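Local structure of protein kinase domain-containing protein (Chaetomium thermophilum, 6Z3U) at residues K143-L148 / A237-A242; R219-N224 / W280-V285; P263-F268 / L366-R371. The protein probably phosphorylates protein serines and threonines with ATP, serving as the cyclin-dependent kinase subunit of the CAK complex. All coordinates share one frame; numbering follows the deposited sequence.

Contact 1: residues K143-L148 / A237-A242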
loop_
_atom_site.group_PDB
_atom_site.type_symbol
_atom_site.label_atom_id
_atom_site.label_comp_id
_atom_site.label_asym_id
_atom_site.label_seq_id
_atom_site.Cartn_x
_atom_site.Cartn_y
_atom_site.Cartn_z
ATOM N N LYS B 143 2.326 -4.451 -2.722
ATOM C CA LYS B 143 1.927 -3.054 -2.610
ATOM C C LYS B 143 3.006 -2.211 -1.940
ATOM O O LYS B 143 3.436 -1.191 -2.489
ATOM C CB LYS B 143 0.614 -2.958 -1.828
ATOM C CG LYS B 143 0.135 -1.538 -1.549
ATOM C CD LYS B 143 -1.100 -1.540 -0.648
ATOM C CE LYS B 143 -1.589 -0.127 -0.361
ATOM N NZ LYS B 143 -2.704 -0.109 0.629
ATOM N N TYR B 144 3.460 -2.622 -0.756
ATOM C CA TYR B 144 4.269 -1.738 0.073
ATOM C C TYR B 144 5.741 -1.750 -0.314
ATOM O O TYR B 144 6.422 -0.730 -0.156
ATOM C CB TYR B 144 4.094 -2.113 1.543
ATOM C CG TYR B 144 2.685 -1.876 2.041
ATOM C CD1 TYR B 144 2.065 -0.645 1.859
ATOM C CD2 TYR B 144 1.969 -2.882 2.670
ATOM C CE1 TYR B 144 0.776 -0.420 2.302
ATOM C CE2 TYR B 144 0.677 -2.667 3.117
ATOM C CZ TYR B 144 0.087 -1.433 2.930
ATOM O OH TYR B 144 -1.197 -1.213 3.371
ATOM N N LEU B 145 6.257 -2.871 -0.819
ATOM C CA LEU B 145 7.638 -2.881 -1.291
ATOM C C LEU B 145 7.819 -1.914 -2.455
ATOM O O LEU B 145 8.867 -1.271 -2.584
ATOM C CB LEU B 145 8.052 -4.296 -1.688
ATOM C CG LEU B 145 8.267 -5.280 -0.534
ATOM C CD1 LEU B 145 8.586 -6.666 -1.071
ATOM C CD2 LEU B 145 9.376 -4.805 0.390
ATOM N N ARG B 146 6.807 -1.799 -3.317
ATOM C CA ARG B 146 6.864 -0.809 -4.387
ATOM C C ARG B 146 6.722 0.602 -3.829
ATOM O O ARG B 146 7.368 1.539 -4.313
ATOM C CB ARG B 146 5.768 -1.091 -5.415
ATOM C CG ARG B 146 5.624 -0.027 -6.493
ATOM C CD ARG B 146 6.908 0.137 -7.286
ATOM N NE ARG B 146 6.820 1.221 -8.259
ATOM C CZ ARG B 146 6.999 2.505 -7.968
ATOM N NH1 ARG B 146 7.268 2.879 -6.724
ATOM N NH2 ARG B 146 6.902 3.418 -8.922
ATOM N N GLU B 147 5.888 0.766 -2.800
ATOM C CA GLU B 147 5.660 2.089 -2.229
ATOM C C GLU B 147 6.918 2.626 -1.558
ATOM O O GLU B 147 7.248 3.810 -1.697
ATOM C CB GLU B 147 4.507 2.020 -1.225
ATOM C CG GLU B 147 3.425 3.072 -1.414
ATOM C CD GLU B 147 2.185 2.777 -0.584
ATOM O OE1 GLU B 147 1.785 3.639 0.228
ATOM O OE2 GLU B 147 1.620 1.672 -0.728
ATOM N N LEU B 148 7.637 1.770 -0.837
ATOM C CA LEU B 148 8.816 2.162 -0.077
ATOM C C LEU B 148 10.098 2.111 -0.894
ATOM O O LEU B 148 11.160 2.476 -0.377
ATOM C CB LEU B 148 8.958 1.265 1.154
ATOM C CG LEU B 148 7.899 1.487 2.231
ATOM C CD1 LEU B 148 7.965 0.380 3.262
ATOM C CD2 LEU B 148 8.092 2.847 2.888
ATOM N N ALA B 237 12.935 -6.467 5.416
ATOM C CA ALA B 237 12.531 -7.329 4.308
ATOM C C ALA B 237 11.073 -7.767 4.361
ATOM O O ALA B 237 10.333 -7.502 3.409
ATOM C CB ALA B 237 13.441 -8.564 4.251
ATOM N N ASP B 238 10.636 -8.468 5.404
ATOM C CA ASP B 238 9.333 -9.133 5.361
ATOM C C ASP B 238 8.229 -8.121 5.645
ATOM O O ASP B 238 8.123 -7.605 6.762
ATOM C CB ASP B 238 9.281 -10.290 6.352
ATOM C CG ASP B 238 8.069 -11.181 6.141
ATOM O OD1 ASP B 238 6.939 -10.646 6.108
ATOM O OD2 ASP B 238 8.246 -12.410 6.000
ATOM N N PHE B 239 7.392 -7.855 4.641
ATOM C CA PHE B 239 6.288 -6.910 4.754
ATOM C C PHE B 239 4.928 -7.596 4.670
ATOM O O PHE B 239 3.922 -6.938 4.389
ATOM C CB PHE B 239 6.406 -5.832 3.673
ATOM C CG PHE B 239 7.302 -4.688 4.054
ATOM C CD1 PHE B 239 8.678 -4.793 3.945
ATOM C CD2 PHE B 239 6.762 -3.495 4.505
ATOM C CE1 PHE B 239 9.497 -3.737 4.295
ATOM C CE2 PHE B 239 7.577 -2.437 4.853
ATOM C CZ PHE B 239 8.945 -2.558 4.749
ATOM N N GLY B 240 4.875 -8.900 4.934
ATOM C CA GLY B 240 3.639 -9.647 4.789
ATOM C C GLY B 240 2.546 -9.259 5.760
ATOM O O GLY B 240 1.394 -9.654 5.554
ATOM N N LEU B 241 2.873 -8.492 6.798
ATOM C CA LEU B 241 1.889 -8.040 7.773
ATOM C C LEU B 241 1.718 -6.526 7.760
ATOM O O LEU B 241 1.002 -5.985 8.613
ATOM C CB LEU B 241 2.278 -8.509 9.178
ATOM C CG LEU B 241 1.995 -9.973 9.515
ATOM C CD1 LEU B 241 2.358 -10.260 10.958
ATOM C CD2 LEU B 241 0.540 -10.314 9.273
ATOM N N ALA B 242 2.330 -5.835 6.805
ATOM C CA ALA B 242 2.311 -4.382 6.798
ATOM C C ALA B 242 0.909 -3.860 6.503
ATOM O O ALA B 242 0.044 -4.571 5.985
ATOM C CB ALA B 242 3.293 -3.841 5.758
#
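The Phe239 ring turns one side to helix 136-148, where Leu145 and Leu148 both reach it, while the neighbouring Tyr144 ring leans on Ala242. Leu145 brings CD2 to Phe239 CD1 at 3.6 Å; on the same side of the ring, Leu148 CD1 meets the rim further round, at CE2 and CZ. Both leucines approach obliquely. In the plane of the Phe239 ring, at its edge, sits the carbonyl oxygen of Ala237. Tyr144 carries Lys143 CD on one face, 3.6 Å above the plane and offset toward the rim; its CD2 meets Ala242 CB at 3.5 Å, and its CE2 lies 3.5 Å from Ala242 O. The hydroxyl of Tyr144 is hydrogen-bonded to Ser244.

Residues 238-240 are the DFG motif of the kinase, and helix 136-148 is its C helix. With Phe239 packed on Leu145 and edge-to-face against His218, these three occupy positions of the regulatory spine, consistent with a DFG-in conformation. Glu141 of the same helix accepts from the backbone N of Phe239. Asp238 turns the loop: its OD1 takes the N-H of Gly240 at 2.9 Å and 163°, an Asx turn, and a type I beta turn follows from Phe239 to Ala242. On the cyclin side of the helix, Arg146 forms a salt bridge with Glu19 of the cyclin chain.

Contact 2: residues R219-N224 / W280-V285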
loop_
_atom_site.group_PDB
_atom_site.type_symbol
_atom_site.label_atom_id
_atom_site.label_comp_id
_atom_site.label_asym_id
_atom_site.label_seq_id
_atom_site.Cartn_x
_atom_site.Cartn_y
_atom_site.Cartn_z
ATOM N N ARG B 219 4.806 -3.953 11.404
ATOM C CA ARG B 219 4.051 -4.862 12.266
ATOM C C ARG B 219 4.602 -6.286 12.242
ATOM O O ARG B 219 3.856 -7.255 12.405
ATOM C CB ARG B 219 2.556 -4.858 11.922
ATOM C CG ARG B 219 1.946 -3.460 11.908
ATOM C CD ARG B 219 0.453 -3.455 11.617
ATOM N NE ARG B 219 0.057 -4.373 10.559
ATOM C CZ ARG B 219 -1.185 -4.477 10.096
ATOM N NH1 ARG B 219 -2.147 -3.710 10.592
ATOM N NH2 ARG B 219 -1.463 -5.342 9.132
ATOM N N ASP B 220 5.911 -6.433 12.034
ATOM C CA ASP B 220 6.562 -7.721 12.240
ATOM C C ASP B 220 8.078 -7.577 12.281
ATOM O O ASP B 220 8.798 -8.377 11.673
ATOM C CB ASP B 220 6.173 -8.721 11.151
ATOM C CG ASP B 220 6.477 -10.158 11.549
ATOM O OD1 ASP B 220 6.726 -10.402 12.750
ATOM O OD2 ASP B 220 6.473 -11.042 10.665
ATOM N N ILE B 221 8.574 -6.572 12.993
ATOM C CA ILE B 221 10.012 -6.347 13.077
ATOM C C ILE B 221 10.625 -7.322 14.071
ATOM O O ILE B 221 10.187 -7.423 15.223
ATOM C CB ILE B 221 10.321 -4.888 13.452
ATOM C CG1 ILE B 221 9.937 -3.970 12.289
ATOM C CG2 ILE B 221 11.784 -4.736 13.823
ATOM C CD1 ILE B 221 10.042 -2.501 12.600
ATOM N N LYS B 222 11.644 -8.043 13.619
ATOM C CA LYS B 222 12.388 -8.978 14.445
ATOM C C LYS B 222 13.715 -9.254 13.753
ATOM O O LYS B 222 13.882 -8.924 12.570
ATOM C CB LYS B 222 11.599 -10.278 14.674
ATOM C CG LYS B 222 10.983 -10.857 13.413
ATOM C CD LYS B 222 10.318 -12.198 13.685
ATOM C CE LYS B 222 9.579 -12.715 12.462
ATOM N NZ LYS B 222 9.003 -14.069 12.695
ATOM N N PRO B 223 14.682 -9.847 14.456
ATOM C CA PRO B 223 16.017 -10.009 13.851
ATOM C C PRO B 223 16.017 -10.767 12.532
ATOM O O PRO B 223 16.684 -10.338 11.579
ATOM C CB PRO B 223 16.799 -10.751 14.945
ATOM C CG PRO B 223 16.115 -10.380 16.213
ATOM C CD PRO B 223 14.661 -10.274 15.868
ATOM N N ASN B 224 15.301 -11.889 12.441
ATOM C CA ASN B 224 15.377 -12.701 11.231
ATOM C C ASN B 224 14.680 -12.064 10.036
ATOM O O ASN B 224 14.763 -12.616 8.934
ATOM C CB ASN B 224 14.789 -14.091 11.485
ATOM C CG ASN B 224 13.395 -14.035 12.061
ATOM O OD1 ASN B 224 13.211 -13.736 13.241
ATOM N ND2 ASN B 224 12.400 -14.333 11.234
ATOM N N TRP B 280 8.251 -0.160 19.620
ATOM C CA TRP B 280 8.433 -1.141 20.685
ATOM C C TRP B 280 9.221 -2.345 20.191
ATOM O O TRP B 280 10.145 -2.816 20.864
ATOM C CB TRP B 280 7.076 -1.589 21.225
ATOM C CG TRP B 280 7.170 -2.657 22.273
ATOM C CD1 TRP B 280 7.338 -3.999 22.067
ATOM C CD2 TRP B 280 7.081 -2.478 23.690
ATOM N NE1 TRP B 280 7.369 -4.661 23.270
ATOM C CE2 TRP B 280 7.213 -3.750 24.281
ATOM C CE3 TRP B 280 6.907 -1.364 24.515
ATOM C CZ2 TRP B 280 7.172 -3.938 25.660
ATOM C CZ3 TRP B 280 6.869 -1.553 25.882
ATOM C CH2 TRP B 280 7.000 -2.829 26.441
ATOM N N SER B 281 8.856 -2.872 19.022
ATOM C CA SER B 281 9.596 -3.997 18.463
ATOM C C SER B 281 11.061 -3.638 18.255
ATOM O O SER B 281 11.951 -4.459 18.510
ATOM C CB SER B 281 8.960 -4.436 17.149
ATOM O OG SER B 281 7.648 -4.919 17.371
ATOM N N VAL B 282 11.333 -2.416 17.798
ATOM C CA VAL B 282 12.717 -1.969 17.680
ATOM C C VAL B 282 13.397 -2.005 19.039
ATOM O O VAL B 282 14.541 -2.459 19.169
ATOM C CB VAL B 282 12.771 -0.565 17.056
ATOM C CG1 VAL B 282 14.154 0.032 17.210
ATOM C CG2 VAL B 282 12.381 -0.637 15.595
ATOM N N GLY B 283 12.703 -1.533 20.076
ATOM C CA GLY B 283 13.266 -1.597 21.413
ATOM C C GLY B 283 13.644 -3.008 21.817
ATOM O O GLY B 283 14.654 -3.222 22.488
ATOM N N MET B 284 12.838 -3.993 21.413
ATOM C CA MET B 284 13.155 -5.382 21.732
ATOM C C MET B 284 14.316 -5.901 20.894
ATOM O O MET B 284 15.116 -6.708 21.383
ATOM C CB MET B 284 11.919 -6.259 21.541
ATOM C CG MET B 284 10.836 -6.008 22.579
ATOM S SD MET B 284 11.412 -6.381 24.246
ATOM C CE MET B 284 10.338 -5.342 25.230
ATOM N N VAL B 285 14.424 -5.462 19.638
ATOM C CA VAL B 285 15.594 -5.810 18.836
ATOM C C VAL B 285 16.838 -5.142 19.404
ATOM O O VAL B 285 17.913 -5.751 19.473
ATOM C CB VAL B 285 15.365 -5.427 17.364
ATOM C CG1 VAL B 285 16.652 -5.553 16.575
ATOM C CG2 VAL B 285 14.281 -6.299 16.751
#
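Ile221 and Val285 meet through branches set by their first torsions: in Ile221, CG1 stands anti to the carbonyl carbon (chi1 -69°) and CG2 anti to the backbone N, while in Val285 it is CG1 that is anti to the N (chi1 170°), leaving CG2 to face the loop. The two side chains run at about a right angle, and their CG2 methyls come within 4.2 Å. The extended arm of Ile221 carries CD1 back toward the start of the helix, to Val282 CG2, again at 4.2 Å. One turn before Val285, Ser281 offers its CB rather than its hydroxyl, 4.0 Å from Ile221 CB and 3.8 Å from Ile221 O. Val285 CG2 also touches backbone and ring: Lys222 CA lies 4.0 Å away and Pro223 CD 4.1 Å, the proline and valine sliding past each other in opposite directions.

The loop is the HRD catalytic loop, and helix 276-291 is the F helix that supports it from within the C-terminal lobe. Asp278, near the start of that helix, accepts from the backbone N of Arg219, the anchoring bond familiar from protein kinases. Asp220, the predicted proton acceptor, has its CB directed away from the helix, and its OD1 is hydrogen-bonded to Thr258. Helix 194-213 adds Val208 against both Ile221 and Val282.

No hydrogen bond passes between the two segments: within them the contact is apolar and rests on shape, and the polar hold comes from just beyond, from Asp278 earlier in the same helix, while Ser281 OG is engaged by Tyr261 O.

Contact 3: residues P263-F268 / L366-R371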
loop_
_atom_site.group_PDB
_atom_site.type_symbol
_atom_site.label_atom_id
_atom_site.label_comp_id
_atom_site.label_asym_id
_atom_site.label_seq_id
_atom_site.Cartn_x
_atom_site.Cartn_y
_atom_site.Cartn_z
ATOM N N PRO B 263 3.946 -5.082 21.341
ATOM C CA PRO B 263 3.829 -4.072 22.398
ATOM C C PRO B 263 2.660 -4.381 23.313
ATOM O O PRO B 263 1.770 -5.166 22.956
ATOM C CB PRO B 263 3.602 -2.768 21.618
ATOM C CG PRO B 263 2.961 -3.202 20.353
ATOM C CD PRO B 263 3.548 -4.549 20.025
ATOM N N PRO B 264 2.618 -3.772 24.503
ATOM C CA PRO B 264 1.519 -4.085 25.433
ATOM C C PRO B 264 0.149 -3.691 24.908
ATOM O O PRO B 264 -0.831 -4.404 25.159
ATOM C CB PRO B 264 1.901 -3.305 26.700
ATOM C CG PRO B 264 2.866 -2.256 26.244
ATOM C CD PRO B 264 3.610 -2.859 25.096
ATOM N N GLU B 265 0.042 -2.568 24.195
ATOM C CA GLU B 265 -1.267 -2.142 23.712
ATOM C C GLU B 265 -1.859 -3.161 22.746
ATOM O O GLU B 265 -3.081 -3.341 22.707
ATOM C CB GLU B 265 -1.169 -0.758 23.061
ATOM C CG GLU B 265 -0.315 -0.672 21.800
ATOM C CD GLU B 265 1.097 -0.176 22.067
ATOM O OE1 GLU B 265 1.622 -0.419 23.175
ATOM O OE2 GLU B 265 1.680 0.467 21.167
ATOM N N LEU B 266 -1.015 -3.850 21.975
ATOM C CA LEU B 266 -1.512 -4.899 21.090
ATOM C C LEU B 266 -1.823 -6.171 21.870
ATOM O O LEU B 266 -2.798 -6.866 21.565
ATOM C CB LEU B 266 -0.496 -5.181 19.983
ATOM C CG LEU B 266 -0.776 -4.530 18.625
ATOM C CD1 LEU B 266 -1.159 -3.065 18.771
ATOM C CD2 LEU B 266 0.429 -4.669 17.706
ATOM N N LEU B 267 -1.013 -6.482 22.886
ATOM C CA LEU B 267 -1.335 -7.601 23.763
ATOM C C LEU B 267 -2.693 -7.406 24.421
ATOM O O LEU B 267 -3.399 -8.383 24.696
ATOM C CB LEU B 267 -0.251 -7.762 24.833
ATOM C CG LEU B 267 1.098 -8.332 24.381
ATOM C CD1 LEU B 267 2.184 -7.989 25.376
ATOM C CD2 LEU B 267 1.015 -9.838 24.196
ATOM N N PHE B 268 -3.082 -6.158 24.662
ATOM C CA PHE B 268 -4.369 -5.838 25.258
ATOM C C PHE B 268 -5.481 -5.698 24.224
ATOM O O PHE B 268 -6.584 -5.267 24.573
ATOM C CB PHE B 268 -4.251 -4.553 26.081
ATOM C CG PHE B 268 -3.279 -4.653 27.232
ATOM C CD1 PHE B 268 -3.045 -5.864 27.864
ATOM C CD2 PHE B 268 -2.597 -3.532 27.674
ATOM C CE1 PHE B 268 -2.156 -5.952 28.918
ATOM C CE2 PHE B 268 -1.708 -3.617 28.728
ATOM C CZ PHE B 268 -1.487 -4.828 29.348
ATOM N N LEU B 366 5.514 2.026 28.344
ATOM C CA LEU B 366 4.280 1.248 28.317
ATOM C C LEU B 366 3.193 1.973 27.536
ATOM O O LEU B 366 2.602 1.415 26.604
ATOM C CB LEU B 366 3.826 0.956 29.746
ATOM C CG LEU B 366 4.808 0.109 30.557
ATOM C CD1 LEU B 366 4.455 0.143 32.031
ATOM C CD2 LEU B 366 4.824 -1.321 30.043
ATOM N N ASP B 367 2.919 3.218 27.896
ATOM C CA ASP B 367 1.906 3.994 27.191
ATOM C C ASP B 367 2.459 4.415 25.836
ATOM O O ASP B 367 3.441 5.166 25.787
ATOM C CB ASP B 367 1.513 5.210 28.020
ATOM C CG ASP B 367 0.288 5.911 27.478
ATOM O OD1 ASP B 367 -0.104 5.634 26.326
ATOM O OD2 ASP B 367 -0.291 6.736 28.215
ATOM N N PRO B 368 1.878 3.967 24.718
ATOM C CA PRO B 368 2.452 4.323 23.408
ATOM C C PRO B 368 2.478 5.814 23.142
ATOM O O PRO B 368 3.250 6.260 22.283
ATOM C CB PRO B 368 1.545 3.589 22.409
ATOM C CG PRO B 368 0.280 3.335 23.145
ATOM C CD PRO B 368 0.659 3.149 24.582
ATOM N N LYS B 369 1.658 6.598 23.842
ATOM C CA LYS B 369 1.647 8.040 23.624
ATOM C C LYS B 369 2.955 8.688 24.066
ATOM O O LYS B 369 3.413 9.646 23.431
ATOM C CB LYS B 369 0.462 8.662 24.361
ATOM C CG LYS B 369 -0.892 8.187 23.848
ATOM C CD LYS B 369 -2.038 8.732 24.683
ATOM C CE LYS B 369 -2.169 7.999 26.013
ATOM N NZ LYS B 369 -3.173 8.633 26.925
ATOM N N LYS B 370 3.574 8.183 25.133
ATOM C CA LYS B 370 4.854 8.693 25.609
ATOM C C LYS B 370 6.038 7.902 25.071
ATOM O O LYS B 370 7.177 8.170 25.465
ATOM C CB LYS B 370 4.885 8.701 27.145
ATOM C CG LYS B 370 4.766 7.328 27.804
ATOM C CD LYS B 370 4.418 7.445 29.293
ATOM C CE LYS B 370 4.357 6.076 29.982
ATOM N NZ LYS B 370 5.705 5.487 30.272
ATOM N N ARG B 371 5.802 6.937 24.190
ATOM C CA ARG B 371 6.883 6.215 23.538
ATOM C C ARG B 371 7.521 7.092 22.466
ATOM O O ARG B 371 6.830 7.810 21.740
ATOM C CB ARG B 371 6.351 4.928 22.914
ATOM C CG ARG B 371 7.323 3.762 22.905
ATOM C CD ARG B 371 6.618 2.488 22.456
ATOM N NE ARG B 371 5.626 2.048 23.435
ATOM C CZ ARG B 371 4.605 1.236 23.167
ATOM N NH1 ARG B 371 4.419 0.769 21.937
ATOM N NH2 ARG B 371 3.759 0.898 24.131
#
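Glu265 and Arg371 reach toward each other tip to tip and lock in an end-on, two-bond salt bridge. NH2 of Arg371 gives the straighter bond, 2.7 Å to Glu265 OE1 at 162°, with the oxygen almost in the guanidinium plane. The second, from NH1 to Glu265 OE2, is 2.9 Å long and more bent, its oxygen tilted out of that plane. Each carboxylate oxygen uses its syn lone pair, yet the pairing is not flat: the two planes are turned 36° apart. Glu265 gets there with CG between the backbone N and the carbonyl carbon and a bend at chi2 (-97°).

Three prolines pack against this pair. Pro368 CB lies 3.4 Å from Glu265 OE2, while Pro368 CA lies over one face of the guanidinium, toward its rim. Pro263 CB approaches Arg371 NH1 at 3.6 Å, and Pro264 brings CG to within 3.7 Å of Leu366 O. The same carbonyl accepts a hydrogen bond from Arg371 NH2 at 2.8 Å, the donor standing above the carbonyl plane. Arg371 NE is bonded to Gln365 O and NH1 to Ala276 O, which should leave the group little freedom to rotate.

Residues 263-265 form the PPE version of the APE motif that closes the activation segment, and its glutamate-to-arginine bridge is a hallmark of the protein kinase fold. Within segment 366-371, Asp367 OD1 accepts from Lys369 N in an Asx turn. Gly39 of the RING-type domain-containing chain packs on Glu265 and Pro368. Helix 276-291 flanks the bridge through Val277 and Trp280, helix 301-311 backs Leu267 and Leu366, and the short helix 264-267 is thus tied to the loop joining helices 353-363 and 374-378.

In the fold
The three contacts run from the C helix down through the C-terminal lobe, all inside one protein kinase domain. Centres of contacts 1 and 2 lie about 16 Å apart, contacts 2 and 3 about 14 Å, and the outer two about 23 Å. Contact 1 closes along the chain before contact 3 opens, whereas contact 2 interleaves with both. Contacts 1 and 2 touch where Arg219 NH2 probably bonds to Leu241 O, joining the catalytic loop to the residues after DFG. Trp280 of helix 276-291 packs on Pro263, Pro264 and Arg371, linking contact 2 to contact 3. Helix 276-291 therefore adjoins both the catalytic loop and the end of the activation segment.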